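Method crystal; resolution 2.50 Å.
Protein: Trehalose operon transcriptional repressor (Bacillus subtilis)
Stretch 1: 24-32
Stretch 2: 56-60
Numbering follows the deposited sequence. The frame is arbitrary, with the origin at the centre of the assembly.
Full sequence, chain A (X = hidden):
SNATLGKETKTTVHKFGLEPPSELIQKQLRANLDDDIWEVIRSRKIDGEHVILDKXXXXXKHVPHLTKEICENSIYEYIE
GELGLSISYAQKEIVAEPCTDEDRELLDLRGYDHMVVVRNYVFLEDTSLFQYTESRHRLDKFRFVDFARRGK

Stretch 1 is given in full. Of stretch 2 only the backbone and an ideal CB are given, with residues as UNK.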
# COMPACT_ATOMS: atom_id res chain seq x y z
N LEU A 24 -17.74 10.74 -22.67
CA LEU A 24 -17.39 10.50 -21.27
C LEU A 24 -16.21 9.53 -21.15
O LEU A 24 -15.29 9.80 -20.37
CB LEU A 24 -18.59 10.03 -20.45
CG LEU A 24 -18.26 9.47 -19.05
CD1 LEU A 24 -17.75 10.55 -18.05
CD2 LEU A 24 -19.43 8.68 -18.45
N ILE A 25 -16.15 8.50 -21.99
CA ILE A 25 -15.05 7.56 -21.90
C ILE A 25 -13.77 8.11 -22.50
O ILE A 25 -12.68 7.81 -22.02
CB ILE A 25 -15.36 6.17 -22.48
CG1 ILE A 25 -16.47 5.50 -21.66
CG2 ILE A 25 -14.14 5.31 -22.46
CD1 ILE A 25 -16.25 5.55 -20.14
N GLN A 26 -13.89 8.98 -23.50
CA GLN A 26 -12.72 9.75 -23.90
C GLN A 26 -12.05 10.47 -22.70
O GLN A 26 -10.85 10.34 -22.49
CB GLN A 26 -13.07 10.73 -25.03
CG GLN A 26 -13.20 10.05 -26.37
CD GLN A 26 -14.00 10.88 -27.38
OE1 GLN A 26 -13.60 11.98 -27.75
NE2 GLN A 26 -15.15 10.35 -27.81
N LYS A 27 -12.85 11.11 -21.85
CA LYS A 27 -12.31 11.77 -20.67
C LYS A 27 -11.81 10.77 -19.60
O LYS A 27 -10.66 10.84 -19.18
CB LYS A 27 -13.29 12.79 -20.08
CG LYS A 27 -12.98 13.17 -18.62
CD LYS A 27 -12.91 14.68 -18.39
CE LYS A 27 -14.19 15.23 -17.76
NZ LYS A 27 -14.52 14.52 -16.49
N GLN A 28 -12.62 9.76 -19.29
CA GLN A 28 -12.30 8.80 -18.22
C GLN A 28 -11.10 7.91 -18.54
O GLN A 28 -10.29 7.62 -17.67
CB GLN A 28 -13.51 7.91 -17.88
CG GLN A 28 -14.64 8.61 -17.15
CD GLN A 28 -14.25 9.17 -15.79
OE1 GLN A 28 -13.09 9.46 -15.53
NE2 GLN A 28 -15.25 9.42 -14.95
N LEU A 29 -10.96 7.53 -19.80
CA LEU A 29 -9.94 6.57 -20.20
C LEU A 29 -8.81 7.21 -21.01
O LEU A 29 -7.93 6.52 -21.47
CB LEU A 29 -10.61 5.49 -21.05
CG LEU A 29 -10.01 4.10 -21.15
CD1 LEU A 29 -9.68 3.56 -19.78
CD2 LEU A 29 -11.01 3.23 -21.83
N ARG A 30 -8.81 8.53 -21.09
CA ARG A 30 -7.90 9.27 -21.95
C ARG A 30 -7.73 8.62 -23.32
O ARG A 30 -6.61 8.39 -23.78
CB ARG A 30 -6.54 9.46 -21.28
CG ARG A 30 -6.49 10.60 -20.27
CD ARG A 30 -5.30 10.36 -19.32
NE ARG A 30 -5.28 11.31 -18.21
CZ ARG A 30 -4.63 11.12 -17.06
NH1 ARG A 30 -3.96 9.99 -16.85
NH2 ARG A 30 -4.69 12.03 -16.11
N ALA A 31 -8.85 8.29 -23.95
CA ALA A 31 -8.86 7.67 -25.28
C ALA A 31 -9.26 8.67 -26.37
O ALA A 31 -10.13 9.52 -26.13
CB ALA A 31 -9.84 6.51 -25.29
N ASN A 32 -8.76 8.46 -27.59
CA ASN A 32 -9.16 9.24 -28.78
C ASN A 32 -10.37 8.65 -29.52
O ASN A 32 -10.75 7.47 -29.35
CB ASN A 32 -8.02 9.31 -29.80
CG ASN A 32 -6.70 9.76 -29.21
OD1 ASN A 32 -6.65 10.69 -28.40
ND2 ASN A 32 -5.61 9.20 -29.73
N UNK A 56 -16.94 -1.85 -17.03
CA UNK A 56 -15.53 -1.85 -17.39
C UNK A 56 -15.34 -1.28 -18.79
O UNK A 56 -16.02 -1.75 -19.70
CB UNK A 56 -14.95 -3.26 -17.31
N UNK A 57 -14.20 -0.63 -18.99
CA UNK A 57 -13.80 -0.06 -20.27
C UNK A 57 -12.27 -0.17 -20.41
O UNK A 57 -11.54 0.37 -19.58
CB UNK A 57 -14.26 1.39 -20.38
N UNK A 58 -11.78 -0.83 -21.46
CA UNK A 58 -10.35 -0.92 -21.69
C UNK A 58 -10.02 -1.05 -23.17
O UNK A 58 -10.92 -1.27 -23.99
CB UNK A 58 -9.77 -2.11 -20.92
N UNK A 59 -8.78 -0.71 -23.52
CA UNK A 59 -8.41 -0.62 -24.95
C UNK A 59 -8.24 -2.00 -25.55
O UNK A 59 -7.32 -2.76 -25.17
CB UNK A 59 -7.12 0.18 -25.13
N UNK A 60 -8.83 -2.15 -26.73
CA UNK A 60 -8.66 -3.37 -27.46
C UNK A 60 -7.20 -3.54 -27.88
O UNK A 60 -6.72 -4.65 -28.03
CB UNK A 60 -9.59 -3.39 -28.68

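Helix 24-29 passes over strand 56-59 with an axis separation of 9.9 Å and an angle of 73° between their N-to-C directions. The helix crosses steeply, and the side chains it offers, Ile25, Leu29 and, just past the helix, Ala31, are all aliphatic. The rule to expect is apolar packing.

Position 56 has extended backbone angles, and its ideal CB finds nothing of stretch 1 within 5.5 Å. The helix therefore sets no preference, and stretch 1 would accept polar or apolar residues here. The deposited residue is Asp56, whose carboxylate oxygens are hydrogen-bonded elsewhere in the structure.

Position 57 is the opposite case. Its CA-to-CB bond points toward the helix, and the ideal CB lies 4.0 Å from Leu29 CD2 and 4.4 Å from Ile25 CG2. With these methyls close at hand, a branched aliphatic residue, Met or an aromatic ring could all suit; a charge would find no partner among these side chains. The residue is Tyr57. Its chi1 of -64° (m) carries the ring beneath Ile25, whose CD1 sits 3.7 Å from the centroid of the Tyr57 ring and 5° off the ring normal, an almost perfectly centred CH-pi contact over one face. Leu29 packs against the root of the same side chain, with Leu29 CD2 3.9 Å from Tyr57 CB. The ring thus gains apolar cover while Tyr57 OH hydrogen-bonds elsewhere in the structure.

At position 58 the strand alternation turns CA-to-CB away from the helix, although the backbone is near: the CA of 58 is 7.6 Å from Leu29 CA, and Leu29 CD2 comes within 4.1 Å of the backbone N of 58. Stretch 1 leaves the side chain unspecified. It is Phe58, with chi1 at 51° (p), contributing little to this contact beyond its backbone.

Position 59 is subtler. CA-to-CB points sideways, and the ideal CB has no neighbour in stretch 1 within 5.5 Å, so a small residue would stop short. A long apolar side chain, such as Met or an aromatic ring, could bridge the gap to Leu29 and Ala31; Leu might reach Leu29 but hardly Ala31. Phe59 does so with chi1 at -66° (m): Phe59 CE2 lies 3.5 Å from Leu29 CG, and Phe59 CZ 3.8 Å from Ala31 CB. Arg30, leaving the helix with positive phi, places its carbonyl O near the plane of the ring at its edge, 4.1 Å from Phe59 CZ.

Position 60, beyond the strand, is out of reach, and many residues would serve. Arg60 makes no contact with stretch 1 and touches a crystal neighbour.

Stretch 2, residues 56-60: DYFFR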
# COMPACT_ATOMS: atom_id res chain seq x y z
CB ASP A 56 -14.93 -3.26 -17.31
CG ASP A 56 -14.53 -3.66 -15.88
OD1 ASP A 56 -13.40 -3.30 -15.49
OD2 ASP A 56 -15.31 -4.39 -15.18
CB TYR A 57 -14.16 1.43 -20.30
CG TYR A 57 -15.64 1.69 -20.21
CD1 TYR A 57 -16.42 1.74 -21.36
CD2 TYR A 57 -16.24 1.96 -19.00
CE1 TYR A 57 -17.77 1.97 -21.29
CE2 TYR A 57 -17.59 2.04 -18.90
CZ TYR A 57 -18.34 2.14 -20.05
OH TYR A 57 -19.71 2.32 -19.95
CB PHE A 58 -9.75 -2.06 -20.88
CG PHE A 58 -10.47 -3.35 -21.06
CD1 PHE A 58 -11.59 -3.63 -20.33
CD2 PHE A 58 -10.11 -4.21 -22.08
CE1 PHE A 58 -12.27 -4.80 -20.53
CE2 PHE A 58 -10.79 -5.40 -22.27
CZ PHE A 58 -11.85 -5.71 -21.48
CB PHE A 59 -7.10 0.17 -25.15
CG PHE A 59 -7.18 1.61 -24.79
CD1 PHE A 59 -7.08 2.58 -25.78
CD2 PHE A 59 -7.11 2.01 -23.47
CE1 PHE A 59 -6.98 3.92 -25.46
CE2 PHE A 59 -7.16 3.37 -23.12
CZ PHE A 59 -7.01 4.32 -24.12
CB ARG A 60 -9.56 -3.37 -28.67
CG ARG A 60 -9.15 -4.39 -29.71
CD ARG A 60 -9.60 -3.92 -31.06
NE ARG A 60 -8.94 -4.68 -32.09
CZ ARG A 60 -7.66 -4.55 -32.42
NH1 ARG A 60 -6.93 -3.57 -31.91
NH2 ARG A 60 -7.17 -5.33 -33.37
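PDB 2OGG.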